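Local coordinates for protein Cap5O (Staphylococcus aureus, PDB 3OJO) that oxidises UDP-N-acetylmannosamine with NAD as cofactor, a step in the synthesis of the Staphylococcus aureus capsular polysaccharide, at residues B[92-97]-B[105-110]; B[142-147]-B[155-160]. All coordinates share one frame; numbering follows the deposited sequence.

Interaction 1 of 2, residues B[92-97]-B[105-110]. With NAD (nicotinamide-adenine-dinucleotide), chain J.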
ATOM      1  N   PRO B  92      27.676  -7.478   0.221  1.00 37.54           N
ATOM      2  CA  PRO B  92      26.295  -7.652   0.693  1.00 38.41           C
ATOM      3  C   PRO B  92      25.918  -6.769   1.882  1.00 43.51           C
ATOM      4  O   PRO B  92      26.776  -6.267   2.615  1.00 43.00           O
ATOM      5  CB  PRO B  92      26.212  -9.147   1.047  1.00 40.83           C
ATOM      6  CG  PRO B  92      27.609  -9.692   0.879  1.00 44.16           C
ATOM      7  CD  PRO B  92      28.550  -8.559   0.714  1.00 39.17           C
ATOM      8  N   THR B  93      24.620  -6.552   2.045  1.00 41.49           N
ATOM      9  CA  THR B  93      24.069  -5.789   3.170  1.00 42.33           C
ATOM     10  C   THR B  93      23.129  -6.740   3.878  1.00 47.44           C
ATOM     11  O   THR B  93      21.947  -6.789   3.548  1.00 46.63           O
ATOM     12  CB  THR B  93      23.457  -4.458   2.752  1.00 45.75           C
ATOM     13  OG1 THR B  93      22.416  -4.731   1.846  1.00 50.46           O
ATOM     14  CG2 THR B  93      24.464  -3.547   2.118  1.00 45.26           C
ATOM     15  N   PRO B  94      23.678  -7.594   4.777  1.00 46.53           N
ATOM     16  CA  PRO B  94      22.834  -8.593   5.452  1.00 46.99           C
ATOM     17  C   PRO B  94      21.722  -7.985   6.307  1.00 52.67           C
ATOM     18  O   PRO B  94      21.709  -6.774   6.571  1.00 51.78           O
ATOM     19  CB  PRO B  94      23.842  -9.395   6.291  1.00 48.84           C
ATOM     20  CG  PRO B  94      25.189  -9.043   5.748  1.00 52.34           C
ATOM     21  CD  PRO B  94      25.070  -7.652   5.277  1.00 47.73           C
ATOM     22  N   ASN B  95      20.747  -8.804   6.684  1.00 51.78           N
ATOM     23  CA  ASN B  95      19.681  -8.259   7.509  1.00 52.83           C
ATOM     24  C   ASN B  95      20.040  -8.352   8.976  1.00 59.52           C
ATOM     25  O   ASN B  95      20.594  -9.359   9.434  1.00 58.76           O
ATOM     26  CB  ASN B  95      18.315  -8.844   7.166  1.00 54.81           C
ATOM     27  CG  ASN B  95      17.496  -7.883   6.340  1.00 89.25           C
ATOM     28  OD1 ASN B  95      17.230  -8.094   5.147  1.00 82.17           O
ATOM     29  ND2 ASN B  95      17.121  -6.773   6.952  1.00 85.09           N
ATOM     30  N   ASN B  96      19.823  -7.249   9.687  1.00 58.83           N
ATOM     31  CA  ASN B  96      20.115  -7.137  11.110  1.00 59.96           C
ATOM     32  C   ASN B  96      19.118  -7.965  11.928  1.00 67.28           C
ATOM     33  O   ASN B  96      17.947  -8.091  11.538  1.00 65.55           O
ATOM     34  CB  ASN B  96      20.066  -5.667  11.539  1.00 59.27           C
ATOM     35  CG  ASN B  96      21.301  -4.866  11.229  1.00 70.57           C
ATOM     36  OD1 ASN B  96      22.436  -5.285  11.486  1.00 68.48           O
ATOM     37  ND2 ASN B  96      21.090  -3.631  10.810  1.00 59.33           N
ATOM     38  N   ASP B  97      19.586  -8.559  13.047  1.00 68.05           N
ATOM     39  CA  ASP B  97      18.695  -9.308  13.930  1.00 69.63           C
ATOM     40  C   ASP B  97      17.923  -8.282  14.754  1.00 75.64           C
ATOM     41  O   ASP B  97      18.363  -7.853  15.828  1.00 75.44           O
ATOM     42  CB  ASP B  97      19.438 -10.355  14.774  1.00 72.02           C
ATOM     43  CG  ASP B  97      19.921 -11.542  13.957  1.00 91.35           C
ATOM     44  OD1 ASP B  97      19.068 -12.232  13.340  1.00 92.34           O
ATOM     45  OD2 ASP B  97      21.147 -11.802  13.953  1.00102.42           O
ATOM     46  N   ILE B 105      25.045  -2.210   7.319  1.00 42.64           N
ATOM     47  CA  ILE B 105      26.058  -1.489   6.529  1.00 41.72           C
ATOM     48  C   ILE B 105      27.506  -1.863   6.868  1.00 44.84           C
ATOM     49  O   ILE B 105      28.429  -1.244   6.340  1.00 44.24           O
ATOM     50  CB  ILE B 105      25.866   0.041   6.553  1.00 44.49           C
ATOM     51  CG1 ILE B 105      26.052   0.630   7.972  1.00 45.59           C
ATOM     52  CG2 ILE B 105      24.633   0.522   5.769  1.00 44.25           C
ATOM     53  CD1 ILE B 105      26.586   2.036   8.042  1.00 53.07           C
ATOM     54  N   SER B 106      27.700  -2.843   7.767  1.00 42.13           N
ATOM     55  CA  SER B 106      29.017  -3.296   8.245  1.00 41.67           C
ATOM     56  C   SER B 106      29.980  -3.763   7.167  1.00 44.34           C
ATOM     57  O   SER B 106      31.151  -3.418   7.241  1.00 44.19           O
ATOM     58  CB  SER B 106      28.857  -4.373   9.309  1.00 46.27           C
ATOM     59  OG  SER B 106      28.085  -3.870  10.384  1.00 60.03           O
ATOM     60  N   LEU B 107      29.503  -4.536   6.163  1.00 40.96           N
ATOM     61  CA  LEU B 107      30.387  -5.021   5.092  1.00 40.66           C
ATOM     62  C   LEU B 107      30.776  -3.895   4.145  1.00 42.74           C
ATOM     63  O   LEU B 107      31.883  -3.900   3.607  1.00 42.19           O
ATOM     64  CB  LEU B 107      29.840  -6.247   4.343  1.00 41.20           C
ATOM     65  CG  LEU B 107      29.227  -7.394   5.182  1.00 47.36           C
ATOM     66  CD1 LEU B 107      28.909  -8.570   4.313  1.00 47.81           C
ATOM     67  CD2 LEU B 107      30.163  -7.883   6.238  1.00 52.51           C
ATOM     68  N   VAL B 108      29.878  -2.907   3.991  1.00 36.92           N
ATOM     69  CA  VAL B 108      30.089  -1.692   3.196  1.00 35.50           C
ATOM     70  C   VAL B 108      31.162  -0.803   3.871  1.00 38.52           C
ATOM     71  O   VAL B 108      31.981  -0.202   3.195  1.00 37.11           O
ATOM     72  CB  VAL B 108      28.760  -0.923   3.002  1.00 37.85           C
ATOM     73  CG1 VAL B 108      28.962   0.307   2.128  1.00 38.03           C
ATOM     74  CG2 VAL B 108      27.688  -1.822   2.421  1.00 37.03           C
ATOM     75  N   MET B 109      31.128  -0.709   5.193  1.00 38.25           N
ATOM     76  CA  MET B 109      32.078   0.080   5.955  1.00 40.25           C
ATOM     77  C   MET B 109      33.442  -0.622   6.020  1.00 47.08           C
ATOM     78  O   MET B 109      34.471   0.029   5.839  1.00 47.68           O
ATOM     79  CB  MET B 109      31.503   0.476   7.317  1.00 43.44           C
ATOM     80  CG  MET B 109      30.286   1.409   7.220  1.00 49.02           C
ATOM     81  SD  MET B 109      30.540   2.872   6.183  1.00 55.25           S
ATOM     82  CE  MET B 109      29.112   2.900   5.357  1.00 52.42           C
ATOM     83  N   ARG B 110      33.443  -1.963   6.155  1.00 44.27           N
ATOM     84  CA  ARG B 110      34.666  -2.774   6.106  1.00 43.53           C
ATOM     85  C   ARG B 110      35.302  -2.612   4.727  1.00 46.32           C
ATOM     86  O   ARG B 110      36.503  -2.379   4.648  1.00 47.72           O
ATOM     87  CB  ARG B 110      34.335  -4.251   6.351  1.00 41.01           C
ATOM     88  CG  ARG B 110      34.913  -4.811   7.623  1.00 36.43           C
ATOM     89  CD  ARG B 110      34.336  -6.179   7.950  1.00 40.88           C
ATOM     90  NE  ARG B 110      33.170  -6.086   8.833  1.00 50.74           N
ATOM     91  CZ  ARG B 110      32.347  -7.097   9.101  1.00 70.84           C
ATOM     92  NH1 ARG B 110      32.536  -8.283   8.539  1.00 62.37           N
ATOM     93  NH2 ARG B 110      31.318  -6.922   9.921  1.00 57.03           N
TER
HETATM   94  PA  NAD J 500      26.655 -11.712  -3.052  1.00 39.00           P
HETATM   95  O1A NAD J 500      26.661 -12.392  -1.740  1.00 39.55           O
HETATM   96  O2A NAD J 500      26.295 -12.637  -4.147  1.00 40.31           O
HETATM   97  O5B NAD J 500      28.117 -11.096  -3.316  1.00 39.42           O
HETATM   98  C5B NAD J 500      28.828 -10.416  -2.317  1.00 35.96           C
HETATM   99  C4B NAD J 500      30.294 -10.718  -2.520  1.00 34.92           C
HETATM  100  O4B NAD J 500      31.068  -9.725  -1.879  1.00 33.45           O
HETATM  101  C3B NAD J 500      30.712 -12.083  -1.958  1.00 38.63           C
HETATM  102  O3B NAD J 500      31.510 -12.762  -2.920  1.00 37.86           O
HETATM  103  C2B NAD J 500      31.600 -11.700  -0.780  1.00 38.32           C
HETATM  104  O2B NAD J 500      32.619 -12.641  -0.510  1.00 37.14           O
HETATM  105  C1B NAD J 500      32.154 -10.354  -1.213  1.00 36.66           C
HETATM  106  N9A NAD J 500      32.575  -9.555  -0.053  1.00 38.19           N
HETATM  107  C8A NAD J 500      31.923  -9.471   1.158  1.00 40.20           C
HETATM  108  N7A NAD J 500      32.549  -8.552   1.926  1.00 38.90           N
HETATM  109  C5A NAD J 500      33.595  -8.060   1.218  1.00 39.76           C
HETATM  110  C6A NAD J 500      34.572  -7.115   1.536  1.00 41.52           C
HETATM  111  N6A NAD J 500      34.535  -6.537   2.741  1.00 42.49           N
HETATM  112  N1A NAD J 500      35.545  -6.796   0.593  1.00 37.22           N
HETATM  113  C2A NAD J 500      35.539  -7.398  -0.656  1.00 33.76           C
HETATM  114  N3A NAD J 500      34.572  -8.335  -0.963  1.00 35.75           N
HETATM  115  C4A NAD J 500      33.615  -8.661  -0.042  1.00 37.47           C
HETATM  116  O3  NAD J 500      25.666 -10.433  -2.964  1.00 45.53           O
HETATM  117  PN  NAD J 500      25.000  -9.730  -4.243  1.00 46.36           P
HETATM  118  O1N NAD J 500      23.788 -10.509  -4.603  1.00 51.18           O
HETATM  119  O2N NAD J 500      26.045  -9.454  -5.261  1.00 45.63           O
HETATM  120  O5D NAD J 500      24.473  -8.357  -3.649  1.00 51.08           O
HETATM  121  C5D NAD J 500      25.263  -7.572  -2.793  1.00 58.41           C
HETATM  122  C4D NAD J 500      24.373  -6.473  -2.222  1.00 65.77           C
HETATM  123  O4D NAD J 500      23.856  -5.666  -3.269  1.00 69.99           O
HETATM  124  C3D NAD J 500      23.110  -6.988  -1.530  1.00 66.66           C
HETATM  125  O3D NAD J 500      23.283  -7.555  -0.245  1.00 69.41           O
HETATM  126  C2D NAD J 500      22.299  -5.716  -1.506  1.00 65.08           C
HETATM  127  O2D NAD J 500      22.920  -4.805  -0.636  1.00 61.08           O
HETATM  128  C1D NAD J 500      22.571  -5.182  -2.902  1.00 70.12           C
HETATM  129  N1N NAD J 500      21.478  -5.668  -3.776  1.00 73.05           N
HETATM  130  C2N NAD J 500      21.596  -6.813  -4.532  1.00 74.66           C
HETATM  131  C3N NAD J 500      20.514  -7.244  -5.315  1.00 78.16           C
HETATM  132  C7N NAD J 500      20.736  -8.199  -6.455  1.00 79.86           C
HETATM  133  O7N NAD J 500      20.119  -7.901  -7.693  1.00 79.40           O
HETATM  134  N7N NAD J 500      21.474  -9.302  -6.272  1.00 79.98           N
HETATM  135  C4N NAD J 500      19.309  -6.527  -5.294  1.00 78.98           C
HETATM  136  C5N NAD J 500      19.182  -5.390  -4.497  1.00 78.38           C
HETATM  137  C6N NAD J 500      20.279  -4.988  -3.732  1.00 76.03           C
HETATM  138  O   HOH W   1      27.020  -4.348   4.615  1.00 50.43           O
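Leu-107 packs its CD1 methyl against two proline rings: CD1 lies 3.6 Å from CD of Pro-92 and 4.0 Å from CG of Pro-94. A second apolar touch is methyl to methyl, CG2 of Thr-93 meeting CG2 of Val-108 at 3.7 Å. No direct hydrogen bond joins loop to helix; a water bridges them instead, donating to O of Pro-92 (2.8 Å) and accepting from N of Val-108 (3.3 Å), in the first turn of helix 106-115. This is the loop that follows strand 86-89 of the Rossmann fold, at the C-terminal edge of the parallel strands, where the dinucleotide binds in this fold. Two hydrogen bonds between Thr-93 and NAD hold the nicotinamide ribose: N of Thr-93 donates to O3D of NAD at 2.8 Å, with an N-H...O angle of 161°, and its OG1 pairs with O2D of NAD at 2.5 Å, where either hydroxyl may be the donor. With chi1 at 60°, OG1 turns to the ribose while CG2 is left for Val-108. OG1 also has a weak hydrogen bond with O of Thr-130. Van der Waals contact reaches the adenosine half as well, CD of Pro-92 coming 3.5 Å from C8A of NAD.

Interaction 2 of 2, residues B[142-147]-B[155-160]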
ATOM      1  N   PRO B 142      31.838  11.516   6.565  1.00 54.27           N
ATOM      2  CA  PRO B 142      32.751  11.794   7.701  1.00 54.07           C
ATOM      3  C   PRO B 142      34.064  11.015   7.716  1.00 58.06           C
ATOM      4  O   PRO B 142      35.084  11.550   8.149  1.00 59.59           O
ATOM      5  CB  PRO B 142      31.916  11.418   8.918  1.00 56.06           C
ATOM      6  CG  PRO B 142      30.523  11.602   8.465  1.00 61.19           C
ATOM      7  CD  PRO B 142      30.518  11.092   7.064  1.00 56.36           C
ATOM      8  N   VAL B 143      34.037   9.760   7.259  1.00 52.64           N
ATOM      9  CA  VAL B 143      35.207   8.886   7.182  1.00 50.81           C
ATOM     10  C   VAL B 143      36.198   9.456   6.147  1.00 54.88           C
ATOM     11  O   VAL B 143      37.400   9.529   6.417  1.00 54.14           O
ATOM     12  CB  VAL B 143      34.787   7.419   6.882  1.00 52.90           C
ATOM     13  CG1 VAL B 143      35.983   6.542   6.522  1.00 52.18           C
ATOM     14  CG2 VAL B 143      34.028   6.822   8.062  1.00 52.47           C
ATOM     15  N   ILE B 144      35.681   9.867   4.982  1.00 51.53           N
ATOM     16  CA  ILE B 144      36.490  10.420   3.911  1.00 52.44           C
ATOM     17  C   ILE B 144      37.022  11.803   4.280  1.00 61.52           C
ATOM     18  O   ILE B 144      38.197  12.085   4.056  1.00 62.35           O
ATOM     19  CB  ILE B 144      35.731  10.369   2.559  1.00 55.12           C
ATOM     20  CG1 ILE B 144      35.930   8.996   1.872  1.00 56.02           C
ATOM     21  CG2 ILE B 144      36.213  11.453   1.640  1.00 54.24           C
ATOM     22  CD1 ILE B 144      35.029   7.942   2.253  1.00 67.30           C
ATOM     23  N   GLU B 145      36.174  12.644   4.891  1.00 60.24           N
ATOM     24  CA  GLU B 145      36.563  13.990   5.325  1.00 60.34           C
ATOM     25  C   GLU B 145      37.601  13.981   6.457  1.00 65.54           C
ATOM     26  O   GLU B 145      38.356  14.945   6.605  1.00 64.70           O
ATOM     27  CB  GLU B 145      35.338  14.853   5.639  1.00 61.36           C
ATOM     28  CG  GLU B 145      34.747  15.451   4.366  1.00 68.45           C
ATOM     29  CD  GLU B 145      33.481  16.270   4.504  1.00 85.42           C
ATOM     30  OE1 GLU B 145      32.701  16.005   5.447  1.00 63.22           O
ATOM     31  OE2 GLU B 145      33.262  17.171   3.661  1.00 82.56           O
ATOM     32  N   ASN B 146      37.687  12.858   7.194  1.00 63.36           N
ATOM     33  CA  ASN B 146      38.664  12.633   8.260  1.00 64.02           C
ATOM     34  C   ASN B 146      40.082  12.534   7.692  1.00 70.17           C
ATOM     35  O   ASN B 146      41.050  12.824   8.401  1.00 69.79           O
ATOM     36  CB  ASN B 146      38.328  11.387   9.059  1.00 64.53           C
ATOM     37  CG  ASN B 146      38.413  11.623  10.545  1.00 92.43           C
ATOM     38  OD1 ASN B 146      39.318  11.132  11.233  1.00 80.18           O
ATOM     39  ND2 ASN B 146      37.497  12.431  11.063  1.00 88.74           N
ATOM     40  N   LEU B 147      40.193  12.122   6.410  1.00 67.71           N
ATOM     41  CA  LEU B 147      41.437  12.057   5.622  1.00 67.76           C
ATOM     42  C   LEU B 147      41.541  13.425   4.939  1.00 73.64           C
ATOM     43  O   LEU B 147      40.553  14.150   4.994  1.00 72.68           O
ATOM     44  CB  LEU B 147      41.307  10.964   4.548  1.00 67.66           C
ATOM     45  CG  LEU B 147      40.860   9.577   5.012  1.00 71.84           C
ATOM     46  CD1 LEU B 147      40.578   8.672   3.842  1.00 71.70           C
ATOM     47  CD2 LEU B 147      41.897   8.949   5.898  1.00 74.48           C
ATOM     48  N   ILE B 155      37.275  14.241  -3.952  1.00 70.43           N
ATOM     49  CA  ILE B 155      36.690  12.922  -4.254  1.00 68.88           C
ATOM     50  C   ILE B 155      35.183  12.991  -4.472  1.00 70.12           C
ATOM     51  O   ILE B 155      34.503  13.837  -3.883  1.00 68.86           O
ATOM     52  CB  ILE B 155      37.060  11.792  -3.264  1.00 71.61           C
ATOM     53  CG1 ILE B 155      36.753  12.148  -1.815  1.00 71.40           C
ATOM     54  CG2 ILE B 155      38.451  11.243  -3.480  1.00 72.85           C
ATOM     55  CD1 ILE B 155      35.408  11.628  -1.413  1.00 81.06           C
ATOM     56  N   TYR B 156      34.660  12.047  -5.251  1.00 65.78           N
ATOM     57  CA  TYR B 156      33.243  12.027  -5.563  1.00 65.36           C
ATOM     58  C   TYR B 156      32.523  10.841  -4.961  1.00 63.25           C
ATOM     59  O   TYR B 156      32.968   9.703  -5.124  1.00 62.45           O
ATOM     60  CB  TYR B 156      33.009  12.186  -7.070  1.00 68.53           C
ATOM     61  CG  TYR B 156      33.779  13.360  -7.634  1.00 73.31           C
ATOM     62  CD1 TYR B 156      33.384  14.671  -7.368  1.00 76.25           C
ATOM     63  CD2 TYR B 156      34.950  13.167  -8.361  1.00 75.04           C
ATOM     64  CE1 TYR B 156      34.123  15.759  -7.832  1.00 79.01           C
ATOM     65  CE2 TYR B 156      35.695  14.248  -8.836  1.00 76.67           C
ATOM     66  CZ  TYR B 156      35.280  15.543  -8.565  1.00 87.79           C
ATOM     67  OH  TYR B 156      36.011  16.615  -9.025  1.00 91.59           O
ATOM     68  N   LEU B 157      31.453  11.126  -4.201  1.00 54.68           N
ATOM     69  CA  LEU B 157      30.653  10.118  -3.525  1.00 52.19           C
ATOM     70  C   LEU B 157      29.282   9.936  -4.199  1.00 53.07           C
ATOM     71  O   LEU B 157      28.452  10.845  -4.164  1.00 52.38           O
ATOM     72  CB  LEU B 157      30.488  10.460  -2.037  1.00 51.68           C
ATOM     73  CG  LEU B 157      31.697  10.441  -1.108  1.00 55.36           C
ATOM     74  CD1 LEU B 157      31.248  10.630   0.341  1.00 54.36           C
ATOM     75  CD2 LEU B 157      32.486   9.143  -1.228  1.00 56.32           C
ATOM     76  N   VAL B 158      29.072   8.766  -4.835  1.00 47.77           N
ATOM     77  CA  VAL B 158      27.843   8.388  -5.545  1.00 46.88           C
ATOM     78  C   VAL B 158      27.209   7.122  -4.931  1.00 49.55           C
ATOM     79  O   VAL B 158      27.911   6.143  -4.683  1.00 50.11           O
ATOM     80  CB  VAL B 158      28.104   8.130  -7.060  1.00 50.77           C
ATOM     81  CG1 VAL B 158      26.810   7.784  -7.815  1.00 50.70           C
ATOM     82  CG2 VAL B 158      28.834   9.287  -7.729  1.00 50.34           C
ATOM     83  N   HIS B 159      25.880   7.137  -4.730  1.00 42.33           N
ATOM     84  CA  HIS B 159      25.103   5.962  -4.400  1.00 39.65           C
ATOM     85  C   HIS B 159      24.307   5.688  -5.649  1.00 43.90           C
ATOM     86  O   HIS B 159      23.497   6.518  -6.056  1.00 42.61           O
ATOM     87  CB  HIS B 159      24.143   6.134  -3.213  1.00 39.23           C
ATOM     88  CG  HIS B 159      23.281   4.911  -2.964  1.00 41.62           C
ATOM     89  ND1 HIS B 159      23.833   3.641  -2.845  1.00 42.20           N
ATOM     90  CD2 HIS B 159      21.937   4.808  -2.814  1.00 42.37           C
ATOM     91  CE1 HIS B 159      22.814   2.820  -2.662  1.00 40.99           C
ATOM     92  NE2 HIS B 159      21.657   3.478  -2.621  1.00 41.50           N
ATOM     93  N   CYS B 160      24.592   4.573  -6.308  1.00 42.49           N
ATOM     94  CA  CYS B 160      23.813   4.133  -7.443  1.00 42.47           C
ATOM     95  C   CYS B 160      23.315   2.720  -7.112  1.00 46.52           C
ATOM     96  O   CYS B 160      24.081   1.763  -7.174  1.00 46.64           O
ATOM     97  CB  CYS B 160      24.586   4.174  -8.753  1.00 43.35           C
ATOM     98  SG  CYS B 160      23.684   3.406 -10.121  1.00 48.04           S
TER
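Ile-144 meets Ile-155 and Leu-157 in a small, purely apolar helix-on-sheet contact: the C-terminal part of helix 135-145 lies against strand 156-159, the second strand of the beta-alpha-beta unit made by 124-127, 135-145 and 156-159 in the Rossmann domain. The two segments bury 115 Å² between them, and no hydrogen bond crosses. Even at the nearest point the backbones stand well apart, with CA of Ile-144 8.5 Å from CA of Ile-155, so branched side chains span the gap.

Ile-144 divides its work between two branches. CG2, anti to the backbone N, reaches the outer part of Ile-155 and lies 3.6 Å from its CG1; the separation modelled to the terminal CD1 of Ile-155 is too short to be reliable. The other branch ends in CD1, which approaches CD2 of Leu-157 more loosely, at 4.5 Å. On the strand side, Ile-155 and Leu-157 are two residues apart and both direct CB at the helix, whereas Tyr-156 between them turns from it. With chi1 at 54°, Ile-155 holds CG1 between its backbone N and carbonyl carbon, which carries that branch to CG2 of Ile-144. All three touching residues are buried. N of Asn-146 bonds weakly back to O of Pro-142 and O of Val-143, and N of Leu-147 returns to O of Ile-144 at 3.1 Å.

Around this contact, Phe-149 also touches Ile-155, while Met-136, Val-140 and Lys-141 of helix 135-145 extend the packing on Leu-157. Tyr-156 packs against helix 185-195. Within the sheet, strand 156-159 runs parallel to 124-127, to which Tyr-156 and Val-158 are hydrogen-bonded, and antiparallel to 178-182.

In the fold
Both contacts belong to the NAD-binding Rossmann domain and follow one another along the chain, interaction 1 closing before interaction 2 opens. Their centres are 18 Å apart and their nearest atoms about 6 Å, without touching. Helix 135-145 connects them: Ile-105 and Met-109 of interaction 1 rest on Thr-135, Phe-139 and Val-140, and Val-140 also touches Leu-157 of interaction 2. Interaction 1 lines the cofactor pocket; the side chain of Thr-93 is about 4 Å from that of Thr-130, whose N is also hydrogen-bonded to NAD, and that of Pro-92 about 6 Å from that of Arg-333. Interaction 2 lies away from the cofactor, in the layer between helix and sheet.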